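Local structure of proteasome accessory factor B/C (PafBC) (Paenarthrobacter aurescens, 6SJ9) at residues Ser265-Pro270 and Arg275-Val280; Arg313-Ala318 and Asp656-Gln661. The protein is a transcriptional regulator of the bacterial DNA damage response that combines winged helix-turn-helix DNA-binding parts with WYL and WCX domains. All coordinates share one frame; numbering follows the deposited sequence.

Contact 1 comes first along the chain and lies within a single WCX domain, where strands 263-268 and 275-282 form a hairpin at one side of a four-stranded antiparallel sheet. Contact 2 follows and is of another kind: it brings helix 305-323, in the same WCX range, against helix 645-659, in the second WCX range, more than 300 residues further on. The centres of the two contacts are about 22 Å apart, yet their ends meet, since NH2 of R275 lies 2.9 Å from OE1 of Q661, a probable hydrogen bond, the same guanidinium being held by a salt bridge to D252. The end of the second WCX domain thus reaches both the terminal helix and the hairpin of the first.

Contact 1: Ser265-Pro270 and Arg275-Val280; sequences SLQDAP and RDRITV
Q267 and R277 form a hydrogen-bonded pair at the middle of two antiparallel strands whose axes approach to 4.6 Å at 155°. R277 N gives a nearly straight bond to Q267 O (2.7 Å, 176°), while the return bond from Q267 N to R277 O is longer, at 3.2 Å. Beyond them A269 N donates to R275 O at 3.0 Å, carrying the pairing past the end of the first strand; the small methyl of A269 fits beside that carbonyl. The side chains of Q267 and R277 run side by side in the same direction. R277 keeps CG anti to its backbone N (chi1 180°) and stays extended to NE, which carries CD, and the guanidinium NH2 beyond it, alongside the amide nitrogen of Q267. Long side chains with polar ends suit this partly open face. On it too, S265 OG and T279 OG1 share a hydrogen bond of 2.7 Å, and OG1 is also bonded to T264. The strands are the second and third of a ferredoxin-like β-α-β-β-α-β fold, with strand 263-268 at the edge of the sheet and strand 275-282 paired further with strand 245-252. L266 and I278 occupy the other face, toward helix 257-261, where branched apolar residues are apt. CD2 of L266 lies 3.6 Å from CG2 of I278 and also 3.4 Å from CB of D276, so one methyl touches both neighbours. Two like charges meet nearby: OD1 of D268 and OD1 of D276 are 3.3 Å apart, in nearly coplanar carboxylates. K253 forms salt bridges with both of these oxygens, which likely offsets their repulsion, and R260 pairs with the second oxygen of D276.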
loop_
_atom_site.group_PDB
_atom_site.type_symbol
_atom_site.label_atom_id
_atom_site.label_comp_id
_atom_site.label_asym_id
_atom_site.label_seq_id
_atom_site.Cartn_x
_atom_site.Cartn_y
_atom_site.Cartn_z
ATOM N N SER A 265 -20.735 -16.281 -7.436
ATOM C CA SER A 265 -22.113 -16.282 -7.899
ATOM C C SER A 265 -22.796 -15.051 -7.336
ATOM O O SER A 265 -22.396 -14.531 -6.297
ATOM C CB SER A 265 -22.865 -17.550 -7.489
ATOM O OG SER A 265 -23.206 -17.485 -6.123
ATOM N N LEU A 266 -23.855 -14.614 -8.013
ATOM C CA LEU A 266 -24.635 -13.466 -7.579
ATOM C C LEU A 266 -26.098 -13.695 -7.903
ATOM O O LEU A 266 -26.423 -14.171 -8.992
ATOM C CB LEU A 266 -24.168 -12.194 -8.291
ATOM C CG LEU A 266 -24.233 -10.832 -7.596
ATOM C CD1 LEU A 266 -24.309 -9.721 -8.625
ATOM C CD2 LEU A 266 -25.387 -10.737 -6.650
ATOM N N GLN A 267 -26.973 -13.371 -6.951
ATOM C CA GLN A 267 -28.418 -13.453 -7.148
ATOM C C GLN A 267 -29.059 -12.559 -6.096
ATOM O O GLN A 267 -28.400 -12.129 -5.143
ATOM C CB GLN A 267 -28.993 -14.867 -7.006
ATOM C CG GLN A 267 -29.091 -15.359 -5.563
ATOM C CD GLN A 267 -29.514 -16.820 -5.435
ATOM O OE1 GLN A 267 -29.567 -17.563 -6.422
ATOM N NE2 GLN A 267 -29.848 -17.229 -4.209
ATOM N N ASP A 268 -30.340 -12.259 -6.290
ATOM C CA ASP A 268 -31.051 -11.467 -5.299
ATOM C C ASP A 268 -31.233 -12.247 -4.003
ATOM O O ASP A 268 -31.362 -13.473 -3.996
ATOM C CB ASP A 268 -32.410 -10.997 -5.823
ATOM C CG ASP A 268 -32.307 -9.721 -6.649
ATOM O OD1 ASP A 268 -31.308 -8.989 -6.481
ATOM O OD2 ASP A 268 -33.227 -9.434 -7.446
ATOM N N ALA A 269 -31.176 -11.517 -2.897
ATOM C CA ALA A 269 -31.311 -12.107 -1.570
ATOM C C ALA A 269 -32.763 -12.519 -1.335
ATOM O O ALA A 269 -33.684 -11.829 -1.789
ATOM C CB ALA A 269 -30.860 -11.133 -0.480
ATOM N N PRO A 270 -32.999 -13.646 -0.655
ATOM C CA PRO A 270 -34.372 -14.180 -0.563
ATOM C C PRO A 270 -35.425 -13.208 -0.040
ATOM O O PRO A 270 -36.513 -13.158 -0.628
ATOM C CB PRO A 270 -34.202 -15.372 0.389
ATOM C CG PRO A 270 -32.789 -15.810 0.194
ATOM C CD PRO A 270 -32.001 -14.564 -0.077
ATOM N N ARG A 275 -30.790 -6.110 -1.433
ATOM C CA ARG A 275 -29.593 -6.844 -1.040
ATOM C C ARG A 275 -29.424 -8.045 -1.964
ATOM O O ARG A 275 -30.395 -8.647 -2.419
ATOM C CB ARG A 275 -29.644 -7.328 0.444
ATOM C CG ARG A 275 -29.714 -6.216 1.504
ATOM C CD ARG A 275 -29.460 -6.748 2.915
ATOM N NE ARG A 275 -28.151 -6.319 3.406
ATOM C CZ ARG A 275 -27.584 -6.705 4.554
ATOM N NH1 ARG A 275 -28.189 -7.566 5.372
ATOM N NH2 ARG A 275 -26.382 -6.219 4.890
ATOM N N ASP A 276 -28.171 -8.420 -2.172
ATOM C CA ASP A 276 -27.746 -9.538 -2.993
ATOM C C ASP A 276 -27.232 -10.672 -2.123
ATOM O O ASP A 276 -26.773 -10.462 -0.996
ATOM C CB ASP A 276 -26.618 -9.109 -3.937
ATOM C CG ASP A 276 -27.081 -8.153 -5.013
ATOM O OD1 ASP A 276 -28.240 -8.276 -5.458
ATOM O OD2 ASP A 276 -26.267 -7.285 -5.409
ATOM N N ARG A 277 -27.253 -11.875 -2.677
ATOM C CA ARG A 277 -26.636 -13.018 -2.026
ATOM C C ARG A 277 -25.500 -13.480 -2.929
ATOM O O ARG A 277 -25.745 -13.926 -4.052
ATOM C CB ARG A 277 -27.675 -14.118 -1.785
ATOM C CG ARG A 277 -27.177 -15.377 -1.118
ATOM C CD ARG A 277 -28.284 -16.417 -1.115
ATOM N NE ARG A 277 -27.963 -17.619 -0.344
ATOM C CZ ARG A 277 -27.534 -18.771 -0.852
ATOM N NH1 ARG A 277 -27.291 -19.798 -0.041
ATOM N NH2 ARG A 277 -27.337 -18.901 -2.158
ATOM N N ILE A 278 -24.262 -13.397 -2.436
ATOM C CA ILE A 278 -23.103 -13.817 -3.214
ATOM C C ILE A 278 -22.367 -14.912 -2.466
ATOM O O ILE A 278 -22.477 -15.058 -1.247
ATOM C CB ILE A 278 -22.127 -12.661 -3.523
ATOM C CG1 ILE A 278 -21.520 -12.107 -2.225
ATOM C CG2 ILE A 278 -22.787 -11.608 -4.332
ATOM C CD1 ILE A 278 -20.362 -11.137 -2.451
ATOM N N THR A 279 -21.552 -15.642 -3.219
ATOM C CA THR A 279 -20.590 -16.583 -2.675
ATOM C C THR A 279 -19.196 -16.105 -3.046
ATOM O O THR A 279 -18.994 -15.515 -4.111
ATOM C CB THR A 279 -20.834 -18.013 -3.210
ATOM O OG1 THR A 279 -21.018 -17.976 -4.631
ATOM C CG2 THR A 279 -22.097 -18.610 -2.608
ATOM N N VAL A 280 -18.256 -16.258 -2.114
ATOM C CA VAL A 280 -16.872 -15.884 -2.341
ATOM C C VAL A 280 -15.994 -17.000 -1.787
ATOM O O VAL A 280 -16.362 -17.704 -0.836
ATOM C CB VAL A 280 -16.491 -14.525 -1.721
ATOM C CG1 VAL A 280 -17.403 -13.435 -2.203
ATOM C CG2 VAL A 280 -16.478 -14.602 -0.209
#

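Contact 2: Arg313-Ala318 and Asp656-Gln661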
loop_
_atom_site.group_PDB
_atom_site.type_symbol
_atom_site.label_atom_id
_atom_site.label_comp_id
_atom_site.label_asym_id
_atom_site.label_seq_id
_atom_site.Cartn_x
_atom_site.Cartn_y
_atom_site.Cartn_z
ATOM N N ARG A 313 -17.618 -11.768 16.631
ATOM C CA ARG A 313 -16.653 -11.557 17.698
ATOM C C ARG A 313 -15.965 -10.203 17.558
ATOM O O ARG A 313 -15.795 -9.478 18.546
ATOM C CB ARG A 313 -15.634 -12.695 17.719
ATOM C CG ARG A 313 -14.645 -12.594 18.871
ATOM C CD ARG A 313 -13.237 -12.901 18.409
ATOM N NE ARG A 313 -13.229 -14.114 17.595
ATOM C CZ ARG A 313 -12.379 -14.340 16.596
ATOM N NH1 ARG A 313 -11.473 -13.415 16.287
ATOM N NH2 ARG A 313 -12.446 -15.477 15.896
ATOM N N ARG A 314 -15.585 -9.829 16.331
ATOM C CA ARG A 314 -14.891 -8.551 16.145
ATOM C C ARG A 314 -15.834 -7.391 16.373
ATOM O O ARG A 314 -15.499 -6.441 17.083
ATOM C CB ARG A 314 -14.309 -8.465 14.736
ATOM C CG ARG A 314 -13.528 -9.678 14.373
ATOM C CD ARG A 314 -13.021 -9.555 12.985
ATOM N NE ARG A 314 -11.909 -8.684 13.082
ATOM C CZ ARG A 314 -10.682 -9.140 13.176
ATOM N NH1 ARG A 314 -9.674 -8.271 13.325
ATOM N NH2 ARG A 314 -10.498 -10.463 13.069
ATOM N N LEU A 315 -17.045 -7.482 15.820
ATOM C CA LEU A 315 -18.032 -6.437 16.032
ATOM C C LEU A 315 -18.353 -6.309 17.513
ATOM O O LEU A 315 -18.495 -5.193 18.042
ATOM C CB LEU A 315 -19.305 -6.748 15.231
ATOM C CG LEU A 315 -19.162 -6.863 13.715
ATOM C CD1 LEU A 315 -20.445 -7.355 13.038
ATOM C CD2 LEU A 315 -18.762 -5.528 13.139
ATOM N N GLN A 316 -18.482 -7.452 18.195
ATOM C CA GLN A 316 -18.835 -7.437 19.612
ATOM C C GLN A 316 -17.686 -6.936 20.455
ATOM O O GLN A 316 -17.885 -6.147 21.386
ATOM C CB GLN A 316 -19.275 -8.820 20.076
ATOM C CG GLN A 316 -19.835 -8.790 21.482
ATOM C CD GLN A 316 -21.048 -7.896 21.587
ATOM O OE1 GLN A 316 -22.069 -8.130 20.947
ATOM N NE2 GLN A 316 -20.933 -6.849 22.401
ATOM N N ALA A 317 -16.474 -7.348 20.123
ATOM C CA ALA A 317 -15.355 -6.840 20.887
ATOM C C ALA A 317 -15.222 -5.328 20.693
ATOM O O ALA A 317 -14.857 -4.611 21.632
ATOM C CB ALA A 317 -14.099 -7.631 20.523
ATOM N N ALA A 318 -15.591 -4.820 19.511
ATOM C CA ALA A 318 -15.577 -3.376 19.280
ATOM C C ALA A 318 -16.666 -2.662 20.070
ATOM O O ALA A 318 -16.443 -1.551 20.561
ATOM C CB ALA A 318 -15.705 -3.063 17.795
ATOM N N ASP A 656 -23.351 -1.053 16.030
ATOM C CA ASP A 656 -24.632 -1.586 16.496
ATOM C C ASP A 656 -25.490 -2.035 15.329
ATOM O O ASP A 656 -26.060 -3.131 15.353
ATOM C CB ASP A 656 -25.385 -0.566 17.357
ATOM C CG ASP A 656 -24.758 -0.384 18.727
ATOM O OD1 ASP A 656 -23.840 -1.176 19.054
ATOM O OD2 ASP A 656 -25.183 0.544 19.463
ATOM N N ALA A 657 -25.574 -1.212 14.282
ATOM C CA ALA A 657 -26.331 -1.629 13.105
ATOM C C ALA A 657 -25.771 -2.940 12.528
ATOM O O ALA A 657 -26.530 -3.834 12.134
ATOM C CB ALA A 657 -26.303 -0.500 12.067
ATOM N N ALA A 658 -24.444 -3.088 12.511
ATOM C CA ALA A 658 -23.835 -4.340 12.073
ATOM C C ALA A 658 -24.227 -5.504 12.976
ATOM O O ALA A 658 -24.512 -6.605 12.495
ATOM C CB ALA A 658 -22.312 -4.181 12.026
ATOM N N LEU A 659 -24.243 -5.284 14.292
ATOM C CA LEU A 659 -24.503 -6.381 15.217
ATOM C C LEU A 659 -25.959 -6.829 15.171
ATOM O O LEU A 659 -26.250 -8.030 15.254
ATOM C CB LEU A 659 -24.133 -5.970 16.635
ATOM C CG LEU A 659 -22.663 -6.074 17.006
ATOM C CD1 LEU A 659 -22.420 -5.344 18.319
ATOM C CD2 LEU A 659 -22.290 -7.532 17.145
ATOM N N VAL A 660 -26.892 -5.885 15.046
ATOM C CA VAL A 660 -28.304 -6.240 15.058
ATOM C C VAL A 660 -28.687 -7.152 13.910
ATOM O O VAL A 660 -29.779 -7.706 13.932
ATOM C CB VAL A 660 -29.205 -4.986 15.025
ATOM C CG1 VAL A 660 -28.901 -4.066 16.204
ATOM C CG2 VAL A 660 -29.057 -4.255 13.703
ATOM N N GLN A 661 -27.839 -7.293 12.889
ATOM C CA GLN A 661 -28.118 -8.261 11.832
ATOM C C GLN A 661 -28.070 -9.683 12.357
ATOM O O GLN A 661 -28.677 -10.572 11.760
ATOM C CB GLN A 661 -27.116 -8.137 10.683
ATOM C CG GLN A 661 -27.105 -6.814 9.962
ATOM C CD GLN A 661 -25.994 -6.751 8.911
ATOM O OE1 GLN A 661 -26.266 -6.711 7.698
ATOM N NE2 GLN A 661 -24.735 -6.769 9.373
#
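The CA atoms of L315 and L659 are the nearest pair across the two segments, and the side chain of L315 points from helix 305-323 toward helix 645-659. Its CB already touches the partner, lying 3.6 Å from CD2 of L659. CG, set beside the backbone N by a chi1 of -60°, carries the fork onward to A658. There CD1 reaches the CB of A658 at 3.8 Å and CD2 reaches the same methyl at 4.0 Å, so both branches close on one small residue; alanine is short enough to admit the leucine fork. L659 answers from the other helix with CD2 on L315, while its CD1 lies 3.8 Å from OE1 of Q316. That glutamine, bent at chi2, crosses the leucine at about a right angle and uses its NE2 to bond D320. Shortening L659 to an alanine is likely to open a gap beside CB of L315 and to take the apolar neighbour from the amide of Q316. Just beyond, Q661 folds back, NE2 donating in the carbonyl plane to a lone pair of A658 O (3.1 Å, 169°) as well as to V299 O. P297 adds a further apolar touch to A657 and A658. Between the two segments themselves no hydrogen bond forms, so L315, A658 and L659 meet through shape and apolar contact, while polar links between the two domains lie around them.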